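PDB 4XWW: DR2417 from Deinococcus radiodurans, which acts as a metal-dependent ribonuclease of the RNase J family, probably degrading RNA exonucleolytically from its 5' end and taking part in RNA maturation. Local coordinates for residues Thr35-Gly40 with Ala159-Lys164; Phe241-Ala246 with Ala319-Leu324; Tyr250-Ile255 with Leu307-Gly312. One frame throughout, in Å; residues are numbered along the deposited sequence. Where two conformers were deposited one is given.

In the fold
From the N terminus the chain first builds the metallo-beta-lactamase domain, where contact 1 closes a loop of 118 residues by setting strand 34-39 of one mixed sheet against strand 159-165 of the other. The chain then enters the beta-CASP domain. Strand 240-243 opens contact 2, and helix 249-261, which follows it, opens contact 3; strand 306-310 closes contact 3 before helix 320-326 closes contact 2, so contact 3 is nested within contact 2. These two touch, with Leu242 hydrogen-bonding along the neighbouring strand to Phe308 and Cys310, and they tie helices to one parallel sheet. Contact 1 lies apart, its centre about 38 Å from that of contact 2.

Contact 1 of 3, residues Thr35-Gly40 with Ala159-Lys164; sequences TVFRYG and AGYILK
Leu163 lays one methyl group over the face of the Phe37 ring, while the hydroxyl of Tyr161 meets the same ring at its edge. Leu163 CD2 sits 3.7 Å from the centroid of the Phe37 ring, 19° off its normal, in a CH-pi contact displaced toward the CG side, where it is 3.5 Å from Phe37 CG. Leu163 reaches this place with CG anti to its backbone N (chi1 -170°), and the leucine and phenylalanine run alongside each other, pointing opposite ways. The contact joins two beta strands, one from each of the two mixed sheets whose face-to-face packing makes the alpha-beta/beta-alpha sandwich of the metallo-beta-lactamase fold, and the three side chains belong to the buried layer between them. In Tyr161 a chi1 of 61° places the start of the ring over its own backbone, and the ring extends from there toward the opposing sheet. Its OH lies 3.3 Å from Phe37 CE2, near the plane of the phenylalanine ring, and is hydrogen-bonded to His172 ND1. Val46 of strand 42-46, beside Phe37 in its own sheet, touches both aromatic side chains; within the other sheet Phe144 of strand 144-150 packs on Leu163.

Contact 2 of 3, residues Phe241-Ala246 with Ala319-Leu324; sequences FLTTFA and AVLGRL. With nucleotides of chain C.
Phe241 packs on Leu324 and Thr243 on Leu321, and these two pairs form the close-packed part of this contact between a strand and the start of helix 320-326. CD1 of Leu324 comes to 3.7 Å from CD2 of the Phe241 ring and also touches CE2, approaching the ring obliquely. One helical turn back, Leu321 extends its CD2 to 3.7 Å from Thr243 CG2, the two side chains crossing at about a right angle. In Thr243, OG1 stands anti to the backbone N (chi1 -174°), which leaves the CG2 methyl to face Leu321 while OG1 hydrogen-bonds Cys310 O, so its polar and apolar branches serve different partners. All four residues are buried.

Toward the RNA the two segments draw apart, and the RNA backbone spans from Ala246 to Ala319. Ala246 N donates a hydrogen bond of 3.0 Å to OP2 of U5 of chain C, at an N-H...O angle of 150°. Ala319, the N-cap residue of the helix, sets its CB against O3' of the same nucleotide. Arg323 lies beside the sugar of U7 of chain C, but too close in the model for the detail to be trusted.

Helix 320-326 covers one side of the parallel beta-CASP sheet, where Leu321 also packs on Val340 and Leu342 of strand 339-342; helix 249-261 receives Leu242 and Thr244 on the opposite side.

Contact 3 of 3, residues Tyr250-Ile255 with Leu307-Gly312; sequences YRIQNI and LFVCTG. With nucleotides of chain C.
Leu307, at the start of the segment 307-312, directs its CD2 methyl to Ile255 CG2 at 4.0 Å, the leucine coming in across the isoleucine. Ile255 presents CG2 because this branch stands anti to its backbone N, with CG1 set beside the N (chi1 -67°). Phe308 takes no part in the helix contact and stacks its ring on Phe241. Val309 then points back and divides its two methyls between two isoleucines one helical turn apart: Val309 CG2 lies 4.2 Å from CG2 of Ile255, and Val309 CG1 is more loosely placed, 4.5 Å from CG1 of Ile252. The contact is wholly apolar, with no hydrogen bond joining helix and strand, whose axes run 10.9 Å apart and nearly antiparallel at 172°, as in parallel alpha/beta folds, where the helix returns antiparallel to the strands. Beyond Cys310 the strand ends and the chain reaches the RNA. Thr311 OG1 donates to OP1 of U6 of chain C over 2.6 Å and also accepts Val320 N, so a single hydroxyl links the phosphate to the first turn of helix 320-326.

Strand 306-310 lies between strands 265-269 and 240-243, and the layer against it is completed by helix 222-234, which packs on Leu307 and Ile255, and by Met273 of helix 271-282, which touches Ile252 and Val309.

Contact 1 of 3, residues Thr35-Gly40 with Ala159-Lys164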
loop_
_atom_site.group_PDB
_atom_site.type_symbol
_atom_site.label_atom_id
_atom_site.label_comp_id
_atom_site.label_asym_id
_atom_site.label_seq_id
_atom_site.Cartn_x
_atom_site.Cartn_y
_atom_site.Cartn_z
ATOM N N THR A 35 16.017 -20.023 11.964
ATOM C CA THR A 35 17.378 -20.301 11.532
ATOM C C THR A 35 17.874 -21.599 12.159
ATOM O O THR A 35 17.763 -21.816 13.378
ATOM C CB THR A 35 18.324 -19.150 11.904
ATOM O OG1 THR A 35 17.778 -17.921 11.415
ATOM C CG2 THR A 35 19.705 -19.366 11.298
ATOM N N VAL A 36 18.424 -22.448 11.301
ATOM C CA VAL A 36 18.954 -23.739 11.694
ATOM C C VAL A 36 20.469 -23.657 11.722
ATOM O O VAL A 36 21.088 -23.118 10.805
ATOM C CB VAL A 36 18.480 -24.845 10.718
ATOM C CG1 VAL A 36 19.198 -26.142 10.968
ATOM C CG2 VAL A 36 16.971 -25.024 10.834
ATOM N N PHE A 37 21.055 -24.170 12.804
ATOM C CA PHE A 37 22.496 -24.390 12.899
ATOM C C PHE A 37 22.776 -25.878 12.950
ATOM O O PHE A 37 22.195 -26.592 13.764
ATOM C CB PHE A 37 23.078 -23.701 14.136
ATOM C CG PHE A 37 22.986 -22.202 14.079
ATOM C CD1 PHE A 37 23.977 -21.461 13.457
ATOM C CD2 PHE A 37 21.899 -21.536 14.630
ATOM C CE1 PHE A 37 23.885 -20.070 13.385
ATOM C CE2 PHE A 37 21.810 -20.151 14.568
ATOM C CZ PHE A 37 22.808 -19.423 13.949
ATOM N N ARG A 38 23.651 -26.357 12.071
ATOM C CA ARG A 38 23.976 -27.769 12.058
ATOM C C ARG A 38 25.479 -27.995 12.102
ATOM O O ARG A 38 26.231 -27.433 11.303
ATOM C CB ARG A 38 23.394 -28.478 10.832
ATOM C CG ARG A 38 23.697 -29.984 10.843
ATOM C CD ARG A 38 23.063 -30.742 9.685
ATOM N NE ARG A 38 23.531 -32.130 9.703
ATOM C CZ ARG A 38 23.311 -33.022 8.743
ATOM N NH1 ARG A 38 22.624 -32.688 7.661
ATOM N NH2 ARG A 38 23.790 -34.256 8.870
ATOM N N TYR A 39 25.887 -28.805 13.068
ATOM C CA TYR A 39 27.257 -29.313 13.147
ATOM C C TYR A 39 27.249 -30.830 13.352
ATOM O O TYR A 39 26.793 -31.330 14.383
ATOM C CB TYR A 39 28.034 -28.634 14.279
ATOM C CG TYR A 39 29.503 -28.979 14.227
ATOM C CD1 TYR A 39 29.977 -30.140 14.819
ATOM C CD2 TYR A 39 30.406 -28.176 13.542
ATOM C CE1 TYR A 39 31.301 -30.484 14.752
ATOM C CE2 TYR A 39 31.756 -28.519 13.470
ATOM C CZ TYR A 39 32.189 -29.679 14.087
ATOM O OH TYR A 39 33.517 -30.053 14.045
ATOM N N GLY A 40 27.762 -31.561 12.369
ATOM C CA GLY A 40 27.719 -33.012 12.409
ATOM C C GLY A 40 26.274 -33.461 12.438
ATOM O O GLY A 40 25.482 -33.043 11.594
ATOM N N ALA A 159 16.599 -10.912 23.466
ATOM C CA ALA A 159 17.995 -11.302 23.579
ATOM C C ALA A 159 18.675 -11.394 22.243
ATOM O O ALA A 159 18.058 -11.728 21.230
ATOM C CB ALA A 159 18.132 -12.659 24.303
ATOM N N GLY A 160 19.970 -11.110 22.267
ATOM C CA GLY A 160 20.886 -11.648 21.286
ATOM C C GLY A 160 21.566 -12.854 21.923
ATOM O O GLY A 160 21.350 -13.173 23.120
ATOM N N TYR A 161 22.369 -13.566 21.147
ATOM C CA TYR A 161 23.107 -14.684 21.732
ATOM C C TYR A 161 24.436 -14.902 21.023
ATOM O O TYR A 161 24.622 -14.532 19.864
ATOM C CB TYR A 161 22.278 -15.990 21.706
ATOM C CG TYR A 161 21.915 -16.419 20.309
ATOM C CD1 TYR A 161 20.764 -15.942 19.703
ATOM C CD2 TYR A 161 22.737 -17.274 19.580
ATOM C CE1 TYR A 161 20.438 -16.300 18.402
ATOM C CE2 TYR A 161 22.420 -17.636 18.287
ATOM C CZ TYR A 161 21.266 -17.155 17.709
ATOM O OH TYR A 161 20.961 -17.509 16.423
ATOM N N ILE A 162 25.359 -15.505 21.751
ATOM C CA ILE A 162 26.585 -16.010 21.166
ATOM C C ILE A 162 26.514 -17.526 21.128
ATOM O O ILE A 162 26.341 -18.179 22.164
ATOM C CB ILE A 162 27.816 -15.550 21.955
ATOM C CG1 ILE A 162 27.824 -14.017 21.976
ATOM C CG2 ILE A 162 29.088 -16.144 21.338
ATOM C CD1 ILE A 162 28.860 -13.357 22.834
ATOM N N LEU A 163 26.595 -18.068 19.919
ATOM C CA LEU A 163 26.608 -19.500 19.714
ATOM C C LEU A 163 28.034 -19.966 19.530
ATOM O O LEU A 163 28.681 -19.642 18.535
ATOM C CB LEU A 163 25.757 -19.879 18.501
ATOM C CG LEU A 163 25.508 -21.375 18.338
ATOM C CD1 LEU A 163 24.635 -21.890 19.480
ATOM C CD2 LEU A 163 24.888 -21.691 16.982
ATOM N N LYS A 164 28.517 -20.719 20.508
ATOM C CA LYS A 164 29.901 -21.177 20.524
ATOM C C LYS A 164 29.934 -22.561 19.919
ATOM O O LYS A 164 29.224 -23.448 20.366
ATOM C CB LYS A 164 30.447 -21.142 21.947
ATOM C CG LYS A 164 30.251 -19.762 22.609
ATOM C CD LYS A 164 30.425 -19.775 24.125
ATOM C CE LYS A 164 30.002 -18.424 24.706
ATOM N NZ LYS A 164 30.260 -18.311 26.178
#

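Contact 2 of 3, residues Phe241-Ala246 with Ala319-Leu324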
loop_
_atom_site.group_PDB
_atom_site.type_symbol
_atom_site.label_atom_id
_atom_site.label_comp_id
_atom_site.label_asym_id
_atom_site.label_seq_id
_atom_site.Cartn_x
_atom_site.Cartn_y
_atom_site.Cartn_z
ATOM N N PHE A 241 -7.389 9.296 23.250
ATOM C CA PHE A 241 -7.291 7.924 22.783
ATOM C C PHE A 241 -5.934 7.753 22.150
ATOM O O PHE A 241 -5.494 8.590 21.358
ATOM C CB PHE A 241 -8.388 7.583 21.767
ATOM C CG PHE A 241 -9.794 7.776 22.277
ATOM C CD1 PHE A 241 -10.326 9.051 22.431
ATOM C CD2 PHE A 241 -10.597 6.687 22.571
ATOM C CE1 PHE A 241 -11.631 9.229 22.900
ATOM C CE2 PHE A 241 -11.897 6.853 23.021
ATOM C CZ PHE A 241 -12.413 8.125 23.197
ATOM N N LEU A 242 -5.249 6.671 22.493
ATOM C CA LEU A 242 -3.945 6.418 21.919
ATOM C C LEU A 242 -3.873 4.963 21.460
ATOM O O LEU A 242 -4.364 4.087 22.150
ATOM C CB LEU A 242 -2.838 6.722 22.945
ATOM C CG LEU A 242 -1.396 6.512 22.489
ATOM C CD1 LEU A 242 -0.484 7.505 23.219
ATOM C CD2 LEU A 242 -0.923 5.062 22.756
ATOM N N THR A 243 -3.275 4.727 20.295
ATOM C CA THR A 243 -3.036 3.364 19.814
ATOM C C THR A 243 -1.574 3.167 19.538
ATOM O O THR A 243 -0.859 4.093 19.158
ATOM C CB THR A 243 -3.857 3.046 18.533
ATOM O OG1 THR A 243 -3.705 1.663 18.187
ATOM C CG2 THR A 243 -3.392 3.904 17.346
ATOM N N THR A 244 -1.104 1.944 19.798
ATOM C CA THR A 244 0.253 1.549 19.515
ATOM C C THR A 244 0.181 0.020 19.411
ATOM O O THR A 244 -0.905 -0.542 19.550
ATOM C CB THR A 244 1.210 2.032 20.625
ATOM O OG1 THR A 244 2.567 1.844 20.233
ATOM C CG2 THR A 244 0.919 1.303 21.927
ATOM N N PHE A 245 1.292 -0.665 19.147
ATOM C CA PHE A 245 1.269 -2.131 19.181
ATOM C C PHE A 245 0.952 -2.589 20.601
ATOM O O PHE A 245 1.510 -2.043 21.539
ATOM C CB PHE A 245 2.620 -2.721 18.732
ATOM C CG PHE A 245 3.185 -2.082 17.494
ATOM C CD1 PHE A 245 2.522 -2.176 16.287
ATOM C CD2 PHE A 245 4.389 -1.391 17.541
ATOM C CE1 PHE A 245 3.043 -1.587 15.146
ATOM C CE2 PHE A 245 4.918 -0.801 16.403
ATOM C CZ PHE A 245 4.245 -0.899 15.207
ATOM N N ALA A 246 0.089 -3.592 20.787
ATOM C CA ALA A 246 -0.252 -4.035 22.151
ATOM C C ALA A 246 0.960 -4.593 22.898
ATOM O O ALA A 246 0.996 -4.603 24.119
ATOM C CB ALA A 246 -1.363 -5.078 22.129
ATOM N N ALA A 319 -10.450 -3.702 14.846
ATOM C CA ALA A 319 -9.815 -3.383 16.118
ATOM C C ALA A 319 -10.501 -2.152 16.684
ATOM O O ALA A 319 -11.406 -1.598 16.057
ATOM C CB ALA A 319 -8.320 -3.151 15.959
ATOM N N VAL A 320 -10.073 -1.719 17.861
ATOM C CA VAL A 320 -10.826 -0.689 18.571
ATOM C C VAL A 320 -10.781 0.656 17.851
ATOM O O VAL A 320 -11.834 1.267 17.618
ATOM C CB VAL A 320 -10.322 -0.548 20.032
ATOM C CG1 VAL A 320 -10.896 0.704 20.678
ATOM C CG2 VAL A 320 -10.733 -1.771 20.807
ATOM N N LEU A 321 -9.592 1.107 17.473
ATOM C CA LEU A 321 -9.496 2.368 16.763
ATOM C C LEU A 321 -10.352 2.339 15.479
ATOM O O LEU A 321 -11.087 3.284 15.199
ATOM C CB LEU A 321 -8.052 2.702 16.439
ATOM C CG LEU A 321 -7.926 4.055 15.745
ATOM C CD1 LEU A 321 -8.432 5.199 16.632
ATOM C CD2 LEU A 321 -6.492 4.256 15.339
ATOM N N GLY A 322 -10.270 1.251 14.715
ATOM C CA GLY A 322 -11.118 1.102 13.538
ATOM C C GLY A 322 -12.591 1.273 13.816
ATOM O O GLY A 322 -13.293 2.006 13.111
ATOM N N ARG A 323 -13.082 0.620 14.858
ATOM C CA ARG A 323 -14.491 0.740 15.163
ATOM C C ARG A 323 -14.845 2.151 15.641
ATOM O O ARG A 323 -15.901 2.671 15.291
ATOM C CB ARG A 323 -14.903 -0.312 16.182
ATOM C CG ARG A 323 -14.580 -1.710 15.697
ATOM C CD ARG A 323 -15.453 -2.742 16.344
ATOM N NE ARG A 323 -15.432 -2.648 17.799
ATOM C CZ ARG A 323 -14.492 -3.184 18.573
ATOM N NH1 ARG A 323 -13.479 -3.847 18.031
ATOM N NH2 ARG A 323 -14.566 -3.054 19.891
ATOM N N LEU A 324 -13.964 2.773 16.420
ATOM C CA LEU A 324 -14.167 4.168 16.827
ATOM C C LEU A 324 -14.245 5.097 15.612
ATOM O O LEU A 324 -15.134 5.957 15.543
ATOM C CB LEU A 324 -13.038 4.622 17.769
ATOM C CG LEU A 324 -13.028 3.979 19.151
ATOM C CD1 LEU A 324 -11.764 4.360 19.892
ATOM C CD2 LEU A 324 -14.250 4.422 19.911
ATOM P P U C 7 -13.387 -9.096 19.379
ATOM O OP1 U C 7 -12.617 -8.267 20.337
ATOM O OP2 U C 7 -13.519 -10.553 19.615
ATOM O "O5'" U C 7 -14.848 -8.481 19.228
ATOM C "C5'" U C 7 -15.040 -7.069 19.037
ATOM C "C4'" U C 7 -16.097 -6.824 17.985
ATOM O "O4'" U C 7 -17.188 -7.769 18.171
ATOM C "C3'" U C 7 -16.740 -5.443 18.023
ATOM O "O3'" U C 7 -17.153 -5.054 16.718
ATOM C "C2'" U C 7 -17.947 -5.673 18.922
ATOM O "O2'" U C 7 -18.980 -4.733 18.714
ATOM C "C1'" U C 7 -18.383 -7.069 18.480
ATOM N N1 U C 7 -19.134 -7.821 19.502
ATOM C C2 U C 7 -20.143 -7.153 20.172
ATOM O O2 U C 7 -20.422 -5.986 19.957
ATOM N N3 U C 7 -20.812 -7.906 21.103
ATOM C C4 U C 7 -20.591 -9.227 21.427
ATOM O O4 U C 7 -21.282 -9.764 22.294
ATOM C C5 U C 7 -19.536 -9.849 20.689
ATOM C C6 U C 7 -18.865 -9.146 19.770
ATOM P P U C 5 -1.706 -5.856 17.795
ATOM O OP1 U C 5 -1.310 -4.909 16.730
ATOM O OP2 U C 5 -1.751 -5.399 19.199
ATOM O "O5'" U C 5 -3.137 -6.446 17.429
ATOM C "C5'" U C 5 -4.274 -5.572 17.383
ATOM C "C4'" U C 5 -5.289 -6.065 16.382
ATOM O "O4'" U C 5 -4.694 -7.053 15.498
ATOM C "C3'" U C 5 -6.487 -6.793 16.965
ATOM O "O3'" U C 5 -7.440 -5.903 17.525
ATOM C "C2'" U C 5 -6.998 -7.546 15.746
ATOM O "O2'" U C 5 -7.696 -6.718 14.842
ATOM C "C1'" U C 5 -5.681 -8.003 15.119
ATOM N N1 U C 5 -5.270 -9.329 15.599
ATOM C C2 U C 5 -5.835 -10.430 14.985
ATOM O O2 U C 5 -6.627 -10.337 14.064
ATOM N N3 U C 5 -5.427 -11.640 15.483
ATOM C C4 U C 5 -4.543 -11.865 16.515
ATOM O O4 U C 5 -4.278 -13.021 16.846
ATOM C C5 U C 5 -4.009 -10.677 17.108
ATOM C C6 U C 5 -4.388 -9.479 16.646
ATOM P P U C 6 -8.279 -6.356 18.799
ATOM O OP1 U C 6 -9.112 -5.209 19.245
ATOM O OP2 U C 6 -7.362 -7.049 19.749
ATOM O "O5'" U C 6 -9.247 -7.484 18.216
ATOM C "C5'" U C 6 -10.108 -7.234 17.117
ATOM C "C4'" U C 6 -10.728 -8.512 16.613
ATOM O "O4'" U C 6 -9.689 -9.397 16.114
ATOM C "C3'" U C 6 -11.446 -9.344 17.663
ATOM O "O3'" U C 6 -12.759 -8.888 17.931
ATOM C "C2'" U C 6 -11.382 -10.749 17.081
ATOM O "O2'" U C 6 -12.342 -10.910 16.048
ATOM C "C1'" U C 6 -9.993 -10.738 16.445
ATOM N N1 U C 6 -8.957 -11.255 17.374
ATOM C C2 U C 6 -8.741 -12.621 17.391
ATOM O O2 U C 6 -9.357 -13.394 16.677
ATOM N N3 U C 6 -7.775 -13.050 18.271
ATOM C C4 U C 6 -7.018 -12.274 19.125
ATOM O O4 U C 6 -6.185 -12.810 19.860
ATOM C C5 U C 6 -7.299 -10.872 19.053
ATOM C C6 U C 6 -8.234 -10.429 18.205
#

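Contact 3 of 3, residues Tyr250-Ile255 with Leu307-Gly312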
loop_
_atom_site.group_PDB
_atom_site.type_symbol
_atom_site.label_atom_id
_atom_site.label_comp_id
_atom_site.label_asym_id
_atom_site.label_seq_id
_atom_site.Cartn_x
_atom_site.Cartn_y
_atom_site.Cartn_z
ATOM N N TYR A 250 7.223 -1.164 26.789
ATOM C CA TYR A 250 7.882 0.055 27.284
ATOM C C TYR A 250 7.047 1.312 27.020
ATOM O O TYR A 250 6.832 2.129 27.918
ATOM C CB TYR A 250 9.253 0.259 26.650
ATOM C CG TYR A 250 10.223 -0.871 26.861
ATOM C CD1 TYR A 250 10.316 -1.536 28.088
ATOM C CD2 TYR A 250 11.057 -1.268 25.831
ATOM C CE1 TYR A 250 11.235 -2.592 28.261
ATOM C CE2 TYR A 250 11.963 -2.292 25.995
ATOM C CZ TYR A 250 12.052 -2.948 27.199
ATOM O OH TYR A 250 12.966 -3.969 27.305
ATOM N N ARG A 251 6.640 1.477 25.766
ATOM C CA ARG A 251 5.763 2.580 25.345
ATOM C C ARG A 251 4.518 2.687 26.231
ATOM O O ARG A 251 4.186 3.769 26.746
ATOM C CB ARG A 251 5.360 2.376 23.883
ATOM C CG ARG A 251 4.521 3.514 23.232
ATOM C CD ARG A 251 5.376 4.678 22.716
ATOM N NE ARG A 251 6.484 4.243 21.872
ATOM C CZ ARG A 251 6.408 3.970 20.571
ATOM N NH1 ARG A 251 5.249 4.122 19.901
ATOM N NH2 ARG A 251 7.515 3.574 19.934
ATOM N N ILE A 252 3.824 1.569 26.403
ATOM C CA ILE A 252 2.598 1.577 27.186
ATOM C C ILE A 252 2.886 1.886 28.656
ATOM O O ILE A 252 2.172 2.666 29.275
ATOM C CB ILE A 252 1.844 0.250 27.050
ATOM C CG1 ILE A 252 1.395 0.085 25.592
ATOM C CG2 ILE A 252 0.636 0.250 27.960
ATOM C CD1 ILE A 252 0.853 -1.299 25.235
ATOM N N GLN A 253 3.934 1.298 29.222
ATOM C CA GLN A 253 4.246 1.593 30.623
ATOM C C GLN A 253 4.533 3.083 30.803
ATOM O O GLN A 253 4.041 3.719 31.738
ATOM C CB GLN A 253 5.446 0.786 31.121
ATOM C CG GLN A 253 5.854 1.157 32.552
ATOM C CD GLN A 253 4.848 0.687 33.595
ATOM O OE1 GLN A 253 4.298 -0.411 33.494
ATOM N NE2 GLN A 253 4.630 1.504 34.625
ATOM N N ASN A 254 5.317 3.645 29.896
ATOM C CA ASN A 254 5.617 5.074 29.987
ATOM C C ASN A 254 4.349 5.922 29.859
ATOM O O ASN A 254 4.222 6.952 30.515
ATOM C CB ASN A 254 6.658 5.463 28.932
ATOM C CG ASN A 254 8.035 4.869 29.221
ATOM O OD1 ASN A 254 8.377 4.579 30.376
ATOM N ND2 ASN A 254 8.841 4.718 28.177
ATOM N N ILE A 255 3.389 5.460 29.065
ATOM C CA ILE A 255 2.107 6.153 28.962
ATOM C C ILE A 255 1.315 6.028 30.276
ATOM O O ILE A 255 0.677 6.984 30.717
ATOM C CB ILE A 255 1.285 5.613 27.771
ATOM C CG1 ILE A 255 1.986 5.998 26.458
ATOM C CG2 ILE A 255 -0.184 6.074 27.854
ATOM C CD1 ILE A 255 1.557 5.129 25.292
ATOM N N LEU A 307 -7.880 8.484 29.645
ATOM C CA LEU A 307 -7.012 8.047 28.563
ATOM C C LEU A 307 -7.329 6.597 28.163
ATOM O O LEU A 307 -7.345 5.697 29.003
ATOM C CB LEU A 307 -5.537 8.186 28.967
ATOM C CG LEU A 307 -4.553 8.115 27.793
ATOM C CD1 LEU A 307 -3.332 8.968 28.075
ATOM C CD2 LEU A 307 -4.121 6.692 27.541
ATOM N N PHE A 308 -7.596 6.387 26.879
ATOM C CA PHE A 308 -7.838 5.059 26.335
ATOM C C PHE A 308 -6.597 4.598 25.580
ATOM O O PHE A 308 -6.142 5.288 24.670
ATOM C CB PHE A 308 -9.031 5.063 25.365
ATOM C CG PHE A 308 -10.353 5.335 25.999
ATOM C CD1 PHE A 308 -10.824 6.636 26.129
ATOM C CD2 PHE A 308 -11.167 4.295 26.411
ATOM C CE1 PHE A 308 -12.071 6.883 26.689
ATOM C CE2 PHE A 308 -12.398 4.536 26.970
ATOM C CZ PHE A 308 -12.853 5.833 27.112
ATOM N N VAL A 309 -6.068 3.433 25.939
ATOM C CA VAL A 309 -4.981 2.814 25.178
ATOM C C VAL A 309 -5.634 1.689 24.386
ATOM O O VAL A 309 -6.212 0.791 24.973
ATOM C CB VAL A 309 -3.865 2.275 26.090
ATOM C CG1 VAL A 309 -2.753 1.669 25.264
ATOM C CG2 VAL A 309 -3.322 3.380 26.965
ATOM N N CYS A 310 -5.587 1.789 23.049
ATOM C CA CYS A 310 -6.448 1.006 22.140
ATOM C C CYS A 310 -5.682 0.173 21.097
ATOM O O CYS A 310 -4.650 0.599 20.600
ATOM C CB CYS A 310 -7.385 1.930 21.361
ATOM S SG CYS A 310 -8.339 3.164 22.288
ATOM N N THR A 311 -6.238 -0.984 20.727
ATOM C CA THR A 311 -5.755 -1.758 19.599
ATOM C C THR A 311 -6.091 -1.069 18.282
ATOM O O THR A 311 -7.017 -0.267 18.225
ATOM C CB THR A 311 -6.390 -3.136 19.596
ATOM O OG1 THR A 311 -7.812 -2.999 19.681
ATOM C CG2 THR A 311 -5.901 -3.965 20.800
ATOM N N GLY A 312 -5.362 -1.419 17.230
ATOM C CA GLY A 312 -5.699 -0.950 15.904
ATOM C C GLY A 312 -4.694 -0.057 15.218
ATOM O O GLY A 312 -5.053 0.607 14.256
ATOM P P U C 6 -8.279 -6.356 18.799
ATOM O OP1 U C 6 -9.112 -5.209 19.245
ATOM O OP2 U C 6 -7.362 -7.049 19.749
ATOM O "O5'" U C 6 -9.247 -7.484 18.216
ATOM C "C5'" U C 6 -10.108 -7.234 17.117
ATOM C "C4'" U C 6 -10.728 -8.512 16.613
ATOM O "O4'" U C 6 -9.689 -9.397 16.114
ATOM C "C3'" U C 6 -11.446 -9.344 17.663
ATOM O "O3'" U C 6 -12.759 -8.888 17.931
ATOM C "C2'" U C 6 -11.382 -10.749 17.081
ATOM O "O2'" U C 6 -12.342 -10.910 16.048
ATOM C "C1'" U C 6 -9.993 -10.738 16.445
ATOM N N1 U C 6 -8.957 -11.255 17.374
ATOM C C2 U C 6 -8.741 -12.621 17.391
ATOM O O2 U C 6 -9.357 -13.394 16.677
ATOM N N3 U C 6 -7.775 -13.050 18.271
ATOM C C4 U C 6 -7.018 -12.274 19.125
ATOM O O4 U C 6 -6.185 -12.810 19.860
ATOM C C5 U C 6 -7.299 -10.872 19.053
ATOM C C6 U C 6 -8.234 -10.429 18.205
ATOM P P U C 5 -1.706 -5.856 17.795
ATOM O OP1 U C 5 -1.310 -4.909 16.730
ATOM O OP2 U C 5 -1.751 -5.399 19.199
ATOM O "O5'" U C 5 -3.137 -6.446 17.429
ATOM C "C5'" U C 5 -4.274 -5.572 17.383
ATOM C "C4'" U C 5 -5.289 -6.065 16.382
ATOM O "O4'" U C 5 -4.694 -7.053 15.498
ATOM C "C3'" U C 5 -6.487 -6.793 16.965
ATOM O "O3'" U C 5 -7.440 -5.903 17.525
ATOM C "C2'" U C 5 -6.998 -7.546 15.746
ATOM O "O2'" U C 5 -7.696 -6.718 14.842
ATOM C "C1'" U C 5 -5.681 -8.003 15.119
ATOM N N1 U C 5 -5.270 -9.329 15.599
ATOM C C2 U C 5 -5.835 -10.430 14.985
ATOM O O2 U C 5 -6.627 -10.337 14.064
ATOM N N3 U C 5 -5.427 -11.640 15.483
ATOM C C4 U C 5 -4.543 -11.865 16.515
ATOM O O4 U C 5 -4.278 -13.021 16.846
ATOM C C5 U C 5 -4.009 -10.677 17.108
ATOM C C6 U C 5 -4.388 -9.479 16.646
#